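Local coordinates for protein oligogalacturonate lyase (PDB 3C5M) that probably cleaves short pectin-derived oligogalacturonates by a lyase reaction and binds a manganese ion within a seven-bladed beta-propeller, at residues R93-V98 against V107-L112; Q115-V120 against V173-G178. All coordinates share one frame; numbering follows the deposited sequence.

Contact 1: residues R93-V98 against V107-L112; sequences RAFFYV and VDLETL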
ATOM      1  N   ARG A  93      13.637   5.312  13.385  1.00 43.18           N
ATOM      2  CA  ARG A  93      13.763   5.086  14.810  1.00 37.88           C
ATOM      3  C   ARG A  93      12.426   4.663  15.398  1.00 35.71           C
ATOM      4  O   ARG A  93      12.291   4.457  16.605  1.00 32.63           O
ATOM      5  CB  ARG A  93      14.273   6.348  15.498  1.00 39.17           C
ATOM      6  CG  ARG A  93      15.655   6.771  15.019  1.00 52.16           C
ATOM      7  CD  ARG A  93      16.251   7.771  15.973  1.00 60.11           C
ATOM      8  NE  ARG A  93      16.430   7.165  17.291  1.00 70.79           N
ATOM      9  CZ  ARG A  93      16.562   7.849  18.421  1.00 75.32           C
ATOM     10  NH1 ARG A  93      16.533   9.177  18.402  1.00 76.26           N
ATOM     11  NH2 ARG A  93      16.725   7.202  19.568  1.00 73.35           N
ATOM     12  N   ALA A  94      11.438   4.516  14.531  1.00 36.68           N
ATOM     13  CA  ALA A  94      10.121   4.121  14.979  1.00 32.67           C
ATOM     14  C   ALA A  94       9.215   3.762  13.801  1.00 34.74           C
ATOM     15  O   ALA A  94       9.531   4.046  12.637  1.00 27.63           O
ATOM     16  CB  ALA A  94       9.503   5.266  15.780  1.00 32.24           C
ATOM     17  N   PHE A  95       8.096   3.109  14.103  1.00 30.22           N
ATOM     18  CA  PHE A  95       7.123   2.776  13.060  1.00 29.07           C
ATOM     19  C   PHE A  95       5.759   3.142  13.623  1.00 25.02           C
ATOM     20  O   PHE A  95       5.614   3.282  14.834  1.00 27.93           O
ATOM     21  CB  PHE A  95       7.210   1.284  12.640  1.00 27.84           C
ATOM     22  CG  PHE A  95       6.298   0.357  13.402  1.00 27.73           C
ATOM     23  CD1 PHE A  95       6.643  -0.097  14.676  1.00 26.66           C
ATOM     24  CD2 PHE A  95       5.091  -0.070  12.840  1.00 27.12           C
ATOM     25  CE1 PHE A  95       5.807  -0.965  15.380  1.00 21.78           C
ATOM     26  CE2 PHE A  95       4.242  -0.939  13.537  1.00 32.00           C
ATOM     27  CZ  PHE A  95       4.601  -1.389  14.813  1.00 21.93           C
ATOM     28  N   PHE A  96       4.782   3.337  12.747  1.00 18.95           N
ATOM     29  CA  PHE A  96       3.437   3.712  13.171  1.00 20.71           C
ATOM     30  C   PHE A  96       2.413   2.685  12.723  1.00 27.80           C
ATOM     31  O   PHE A  96       2.562   2.061  11.666  1.00 29.50           O
ATOM     32  CB  PHE A  96       3.019   5.061  12.562  1.00 23.83           C
ATOM     33  CG  PHE A  96       3.856   6.226  12.997  1.00 36.65           C
ATOM     34  CD1 PHE A  96       5.182   6.348  12.587  1.00 29.37           C
ATOM     35  CD2 PHE A  96       3.305   7.226  13.795  1.00 36.20           C
ATOM     36  CE1 PHE A  96       5.950   7.454  12.963  1.00 33.70           C
ATOM     37  CE2 PHE A  96       4.064   8.336  14.176  1.00 39.70           C
ATOM     38  CZ  PHE A  96       5.391   8.453  13.759  1.00 33.59           C
ATOM     39  N   TYR A  97       1.363   2.518  13.521  1.00 28.41           N
ATOM     40  CA  TYR A  97       0.294   1.601  13.166  1.00 29.16           C
ATOM     41  C   TYR A  97      -0.955   1.954  13.949  1.00 27.54           C
ATOM     42  O   TYR A  97      -0.881   2.678  14.929  1.00 21.84           O
ATOM     43  CB  TYR A  97       0.693   0.159  13.463  1.00 32.94           C
ATOM     44  CG  TYR A  97       0.554  -0.236  14.909  1.00 32.40           C
ATOM     45  CD1 TYR A  97       1.483   0.197  15.858  1.00 39.95           C
ATOM     46  CD2 TYR A  97      -0.499  -1.066  15.331  1.00 32.87           C
ATOM     47  CE1 TYR A  97       1.378  -0.186  17.200  1.00 32.31           C
ATOM     48  CE2 TYR A  97      -0.621  -1.457  16.666  1.00 29.13           C
ATOM     49  CZ  TYR A  97       0.321  -1.013  17.596  1.00 38.22           C
ATOM     50  OH  TYR A  97       0.205  -1.380  18.917  1.00 39.43           O
ATOM     51  N   VAL A  98      -2.099   1.444  13.504  1.00 23.75           N
ATOM     52  CA  VAL A  98      -3.361   1.709  14.166  1.00 23.66           C
ATOM     53  C   VAL A  98      -3.860   0.472  14.901  1.00 34.33           C
ATOM     54  O   VAL A  98      -3.890  -0.632  14.348  1.00 31.14           O
ATOM     55  CB  VAL A  98      -4.437   2.140  13.162  1.00 20.06           C
ATOM     56  CG1 VAL A  98      -5.767   2.328  13.871  1.00 15.34           C
ATOM     57  CG2 VAL A  98      -4.009   3.419  12.473  1.00 14.75           C
ATOM     58  N   VAL A 107       5.652   3.642  17.723  1.00 20.63           N
ATOM     59  CA  VAL A 107       6.473   2.708  18.487  1.00 29.60           C
ATOM     60  C   VAL A 107       7.982   2.865  18.296  1.00 21.42           C
ATOM     61  O   VAL A 107       8.476   2.798  17.180  1.00 27.23           O
ATOM     62  CB  VAL A 107       6.136   1.252  18.103  1.00 26.95           C
ATOM     63  CG1 VAL A 107       6.868   0.299  19.022  1.00 19.87           C
ATOM     64  CG2 VAL A 107       4.643   1.041  18.122  1.00 21.13           C
ATOM     65  N   ASP A 108       8.712   3.040  19.386  1.00 24.09           N
ATOM     66  CA  ASP A 108      10.162   3.174  19.313  1.00 33.09           C
ATOM     67  C   ASP A 108      10.711   1.791  18.932  1.00 35.74           C
ATOM     68  O   ASP A 108      10.485   0.813  19.646  1.00 32.96           O
ATOM     69  CB  ASP A 108      10.709   3.606  20.678  1.00 40.81           C
ATOM     70  CG  ASP A 108      12.183   3.987  20.636  1.00 52.46           C
ATOM     71  OD1 ASP A 108      12.991   3.189  20.118  1.00 60.74           O
ATOM     72  OD2 ASP A 108      12.537   5.081  21.136  1.00 56.36           O
ATOM     73  N   LEU A 109      11.422   1.704  17.809  1.00 34.49           N
ATOM     74  CA  LEU A 109      11.959   0.428  17.350  1.00 31.39           C
ATOM     75  C   LEU A 109      13.079  -0.110  18.222  1.00 42.40           C
ATOM     76  O   LEU A 109      13.531  -1.248  18.047  1.00 36.16           O
ATOM     77  CB  LEU A 109      12.464   0.559  15.928  1.00 24.14           C
ATOM     78  CG  LEU A 109      11.344   0.730  14.928  1.00 32.07           C
ATOM     79  CD1 LEU A 109      11.914   0.923  13.525  1.00 33.89           C
ATOM     80  CD2 LEU A 109      10.458  -0.501  15.001  1.00 33.97           C
ATOM     81  N   GLU A 110      13.524   0.716  19.161  1.00 45.82           N
ATOM     82  CA  GLU A 110      14.601   0.357  20.067  1.00 38.34           C
ATOM     83  C   GLU A 110      14.044  -0.101  21.396  1.00 41.90           C
ATOM     84  O   GLU A 110      14.164  -1.272  21.750  1.00 46.97           O
ATOM     85  CB  GLU A 110      15.510   1.567  20.286  1.00 47.49           C
ATOM     86  CG  GLU A 110      16.942   1.395  19.800  1.00 68.17           C
ATOM     87  CD  GLU A 110      17.804   0.604  20.778  1.00 79.57           C
ATOM     88  OE1 GLU A 110      17.478  -0.580  21.056  1.00 85.01           O
ATOM     89  OE2 GLU A 110      18.807   1.178  21.267  1.00 79.23           O
ATOM     90  N   THR A 111      13.434   0.828  22.128  1.00 45.01           N
ATOM     91  CA  THR A 111      12.868   0.529  23.444  1.00 43.10           C
ATOM     92  C   THR A 111      11.550  -0.235  23.367  1.00 38.31           C
ATOM     93  O   THR A 111      11.141  -0.881  24.332  1.00 39.67           O
ATOM     94  CB  THR A 111      12.630   1.814  24.244  1.00 40.25           C
ATOM     95  OG1 THR A 111      11.571   2.561  23.638  1.00 39.29           O
ATOM     96  CG2 THR A 111      13.883   2.664  24.254  1.00 47.39           C
ATOM     97  N   LEU A 112      10.906  -0.171  22.206  1.00 35.32           N
ATOM     98  CA  LEU A 112       9.624  -0.822  21.974  1.00 37.49           C
ATOM     99  C   LEU A 112       8.521  -0.114  22.727  1.00 41.91           C
ATOM    100  O   LEU A 112       7.411  -0.631  22.848  1.00 46.38           O
ATOM    101  CB  LEU A 112       9.662  -2.295  22.371  1.00 26.01           C
ATOM    102  CG  LEU A 112      10.454  -3.178  21.398  1.00 30.10           C
ATOM    103  CD1 LEU A 112      10.422  -4.620  21.888  1.00 28.97           C
ATOM    104  CD2 LEU A 112       9.850  -3.087  20.002  1.00 31.27           C
TER
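Phe95 and Val107 form an antiparallel hydrogen-bonded pair in the beta hairpin of strands 94-99 and 103-108, the two middle strands of one four-stranded propeller blade. Val107 N donates to Phe95 O at 2.9 Å, and Phe95 N donates to Val107 O. Ala94 and Asp108 make the next, non-hydrogen-bonded pair, and beyond it Leu109 N reaches Arg93 O at 3.1 Å, so the backbone link runs on just past the strand end.

The side chain of Leu109 packs against the start of strand 94-99. Its CB lies 4.0 Å from Arg93 O. With CG anti to the carbonyl carbon (chi1 -70°), the branch point comes to rest 3.6 Å from Ala94 CA. From there CD1 meets the backbone of Ala94, 3.8 Å from its N, while CD2 turns to the Phe95 ring and stops 3.9 Å from CD1 of Phe95, the two side chains crossing at about a right angle.

On the sheet face that carries Phe95, that side chain runs side by side with Val107, whose CB lies 3.5 Å from Phe95 CE1. Val107 CG2 also meets the edge of the Tyr97 ring, in its plane, 3.6 Å from Tyr97 CE1. Tyr62 packs against both rings, and the Tyr97 hydroxyl is hydrogen-bonded to Glu114 and Lys99.

Asp108 shapes the exit from the hairpin: its OD1 accepts from Glu110 N (an Asx turn), on its anti lone pair, and from Thr111 N (an Asx motif), which comes from above the carboxylate plane.

Contact 2: residues Q115-V120 against V173-G178; sequences QVIYTV and VDIETG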
ATOM      1  N   GLN A 115       3.429   5.074  22.012  1.00 34.37           N
ATOM      2  CA  GLN A 115       2.805   6.364  22.301  1.00 28.93           C
ATOM      3  C   GLN A 115       1.556   6.545  21.445  1.00 30.44           C
ATOM      4  O   GLN A 115       1.626   6.461  20.217  1.00 35.09           O
ATOM      5  CB  GLN A 115       3.743   7.514  21.967  1.00 26.63           C
ATOM      6  CG  GLN A 115       5.058   7.504  22.690  1.00 43.70           C
ATOM      7  CD  GLN A 115       5.981   8.654  22.250  1.00 46.66           C
ATOM      8  OE1 GLN A 115       7.180   8.669  22.579  1.00 48.74           O
ATOM      9  NE2 GLN A 115       5.425   9.615  21.507  1.00 25.25           N
ATOM     10  N   VAL A 116       0.414   6.803  22.063  1.00 25.61           N
ATOM     11  CA  VAL A 116      -0.783   7.008  21.262  1.00 23.28           C
ATOM     12  C   VAL A 116      -0.760   8.478  20.829  1.00 30.75           C
ATOM     13  O   VAL A 116      -0.870   9.387  21.645  1.00 31.99           O
ATOM     14  CB  VAL A 116      -2.045   6.646  22.068  1.00 21.41           C
ATOM     15  CG1 VAL A 116      -1.812   6.916  23.540  1.00 22.63           C
ATOM     16  CG2 VAL A 116      -3.238   7.423  21.538  1.00 21.22           C
ATOM     17  N   ILE A 117      -0.580   8.703  19.535  1.00 33.74           N
ATOM     18  CA  ILE A 117      -0.486  10.050  19.012  1.00 31.14           C
ATOM     19  C   ILE A 117      -1.830  10.657  18.616  1.00 37.27           C
ATOM     20  O   ILE A 117      -1.923  11.867  18.422  1.00 42.79           O
ATOM     21  CB  ILE A 117       0.451  10.090  17.807  1.00 25.95           C
ATOM     22  CG1 ILE A 117      -0.094   9.152  16.743  1.00 52.63           C
ATOM     23  CG2 ILE A 117       1.852   9.648  18.207  1.00 28.72           C
ATOM     24  CD1 ILE A 117       0.688   9.177  15.452  1.00 70.20           C
ATOM     25  N   TYR A 118      -2.868   9.836  18.484  1.00 25.24           N
ATOM     26  CA  TYR A 118      -4.188  10.358  18.134  1.00 26.33           C
ATOM     27  C   TYR A 118      -5.279   9.326  18.338  1.00 25.68           C
ATOM     28  O   TYR A 118      -5.084   8.157  18.044  1.00 40.47           O
ATOM     29  CB  TYR A 118      -4.212  10.849  16.685  1.00 26.16           C
ATOM     30  CG  TYR A 118      -5.603  11.129  16.149  1.00 29.00           C
ATOM     31  CD1 TYR A 118      -6.142  10.363  15.120  1.00 32.20           C
ATOM     32  CD2 TYR A 118      -6.386  12.151  16.685  1.00 37.49           C
ATOM     33  CE1 TYR A 118      -7.433  10.604  14.632  1.00 37.02           C
ATOM     34  CE2 TYR A 118      -7.676  12.407  16.207  1.00 42.47           C
ATOM     35  CZ  TYR A 118      -8.194  11.622  15.175  1.00 43.92           C
ATOM     36  OH  TYR A 118      -9.464  11.860  14.687  1.00 36.87           O
ATOM     37  N   THR A 119      -6.430   9.750  18.846  1.00 32.75           N
ATOM     38  CA  THR A 119      -7.528   8.818  19.073  1.00 35.63           C
ATOM     39  C   THR A 119      -8.815   9.339  18.445  1.00 34.03           C
ATOM     40  O   THR A 119      -9.411  10.280  18.953  1.00 44.37           O
ATOM     41  CB  THR A 119      -7.776   8.583  20.586  1.00 28.80           C
ATOM     42  OG1 THR A 119      -6.616   7.996  21.194  1.00 25.16           O
ATOM     43  CG2 THR A 119      -8.969   7.661  20.784  1.00 22.76           C
ATOM     44  N   VAL A 120      -9.248   8.717  17.351  1.00 41.24           N
ATOM     45  CA  VAL A 120     -10.464   9.131  16.652  1.00 34.95           C
ATOM     46  C   VAL A 120     -11.579   9.525  17.599  1.00 35.66           C
ATOM     47  O   VAL A 120     -11.778   8.888  18.627  1.00 40.85           O
ATOM     48  CB  VAL A 120     -10.983   8.018  15.715  1.00 29.26           C
ATOM     49  CG1 VAL A 120     -11.280   6.755  16.508  1.00 30.30           C
ATOM     50  CG2 VAL A 120     -12.221   8.493  14.984  1.00 22.31           C
ATOM     51  N   VAL A 173      -2.982  15.282  11.089  1.00 29.78           N
ATOM     52  CA  VAL A 173      -2.616  15.265  12.494  1.00 30.91           C
ATOM     53  C   VAL A 173      -1.134  15.574  12.654  1.00 35.43           C
ATOM     54  O   VAL A 173      -0.308  15.195  11.817  1.00 39.14           O
ATOM     55  CB  VAL A 173      -2.923  13.881  13.111  1.00 37.47           C
ATOM     56  CG1 VAL A 173      -2.511  13.838  14.573  1.00 34.19           C
ATOM     57  CG2 VAL A 173      -4.402  13.582  12.964  1.00 39.22           C
ATOM     58  N   ASP A 174      -0.808  16.269  13.735  1.00 36.04           N
ATOM     59  CA  ASP A 174       0.568  16.639  14.021  1.00 37.54           C
ATOM     60  C   ASP A 174       1.151  15.634  15.021  1.00 40.97           C
ATOM     61  O   ASP A 174       0.637  15.480  16.135  1.00 36.65           O
ATOM     62  CB  ASP A 174       0.596  18.072  14.579  1.00 39.26           C
ATOM     63  CG  ASP A 174       2.011  18.613  14.740  1.00 56.93           C
ATOM     64  OD1 ASP A 174       2.650  18.335  15.786  1.00 55.71           O
ATOM     65  OD2 ASP A 174       2.488  19.310  13.808  1.00 57.36           O
ATOM     66  N   ILE A 175       2.213  14.941  14.616  1.00 40.90           N
ATOM     67  CA  ILE A 175       2.844  13.944  15.478  1.00 40.90           C
ATOM     68  C   ILE A 175       3.230  14.550  16.818  1.00 48.52           C
ATOM     69  O   ILE A 175       2.986  13.954  17.860  1.00 51.09           O
ATOM     70  CB  ILE A 175       4.122  13.358  14.849  1.00 49.03           C
ATOM     71  CG1 ILE A 175       3.830  12.826  13.444  1.00 46.87           C
ATOM     72  CG2 ILE A 175       4.665  12.245  15.731  1.00 46.70           C
ATOM     73  CD1 ILE A 175       2.840  11.712  13.417  1.00 58.87           C
ATOM     74  N   GLU A 176       3.835  15.733  16.787  1.00 52.09           N
ATOM     75  CA  GLU A 176       4.262  16.408  18.010  1.00 56.71           C
ATOM     76  C   GLU A 176       3.136  16.885  18.913  1.00 55.21           C
ATOM     77  O   GLU A 176       3.088  16.528  20.084  1.00 56.12           O
ATOM     78  CB  GLU A 176       5.152  17.599  17.668  1.00 64.85           C
ATOM     79  CG  GLU A 176       6.565  17.222  17.284  1.00 78.59           C
ATOM     80  CD  GLU A 176       7.343  16.630  18.448  1.00 85.01           C
ATOM     81  OE1 GLU A 176       6.983  15.526  18.916  1.00 89.34           O
ATOM     82  OE2 GLU A 176       8.313  17.277  18.899  1.00 90.18           O
ATOM     83  N   THR A 177       2.234  17.696  18.368  1.00 57.19           N
ATOM     84  CA  THR A 177       1.123  18.240  19.145  1.00 58.61           C
ATOM     85  C   THR A 177      -0.037  17.264  19.335  1.00 58.24           C
ATOM     86  O   THR A 177      -0.613  17.184  20.419  1.00 59.79           O
ATOM     87  CB  THR A 177       0.550  19.518  18.492  1.00 54.76           C
ATOM     88  OG1 THR A 177      -0.299  19.158  17.393  1.00 67.03           O
ATOM     89  CG2 THR A 177       1.672  20.403  17.985  1.00 50.69           C
ATOM     90  N   GLY A 178      -0.382  16.538  18.276  1.00 54.38           N
ATOM     91  CA  GLY A 178      -1.482  15.597  18.358  1.00 52.35           C
ATOM     92  C   GLY A 178      -2.783  16.264  17.966  1.00 52.46           C
ATOM     93  O   GLY A 178      -3.856  15.662  18.050  1.00 52.69           O
TER
HETATM   94  O   HOH W   1       6.211  12.293  20.011  1.00 29.03           O
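Val173 packs over a face of the Tyr118 ring where two successive blades of the beta-propeller meet. Tyr118 belongs to strand 114-119, the last of its sheet, and Val173 to the end of strand 168-174 in the next one. No hydrogen bond joins the two segments directly, and the interface rests mainly on apolar side chains, with one close backbone approach at Gly178.

The close-packed part is a small apolar patch. Val173 CG2 sits over the ring in a CH-pi contact, 4.3 Å from the Tyr118 ring centroid and 14° off the normal, and Val173 CG1 lies 4.0 Å from Tyr118 CB. With CG anti to the backbone N (chi1 168°), Tyr118 CG lies 4.2 Å from Val173 CG2; the hydroxyl beyond the ring is hydrogen-bonded to Glu143 of the next blade. Val120 N lies above the opposite face of the ring. Next to this pair, Ile117 and Ile175 touch through their terminal methyls, CD1 to CD1 at 3.9 Å. Leu139 of the second blade packs against both isoleucines. The backbone also comes close here, with Gly178 CA 3.8 Å from Ile117 O; the positive phi of Gly178 is one that favours glycine.

Toward solvent the contact becomes sparse. Gln115 and Glu176 do not touch and are spanned by a water, which accepts from Gln115 NE2 at 3.2 Å and gives only a weak bond to Glu176 OE1. Glu176 is exposed and poorly ordered. The turn carrying it is closed by its own bonds: Gly178 N donates to Asp174 O, and in an Asx motif Thr177 N donates a 2.7 Å hydrogen bond to Asp174 OD1, on the anti side of the carboxylate.

How the contacts relate
Contact 1 lies within one blade and contact 2 between that blade and the next, their centres 14 Å apart. Strands 103-108 and 114-119, consecutive in the chain and adjacent in the sheet, carry one segment of each. Phe96 makes the direct connection: its CD2 lies 3.7 Å from Ile117 CD1, and its CE2 is equally near Ile175 CD1, so a ring from the hairpin of strands 94-99 and 103-108 joins the interblade apolar patch. The contact centres lie about 19 and 22 Å from the centre of the chain. Both contacts lie in the blades, away from the manganese site of His287, Gln350, His353 and His355.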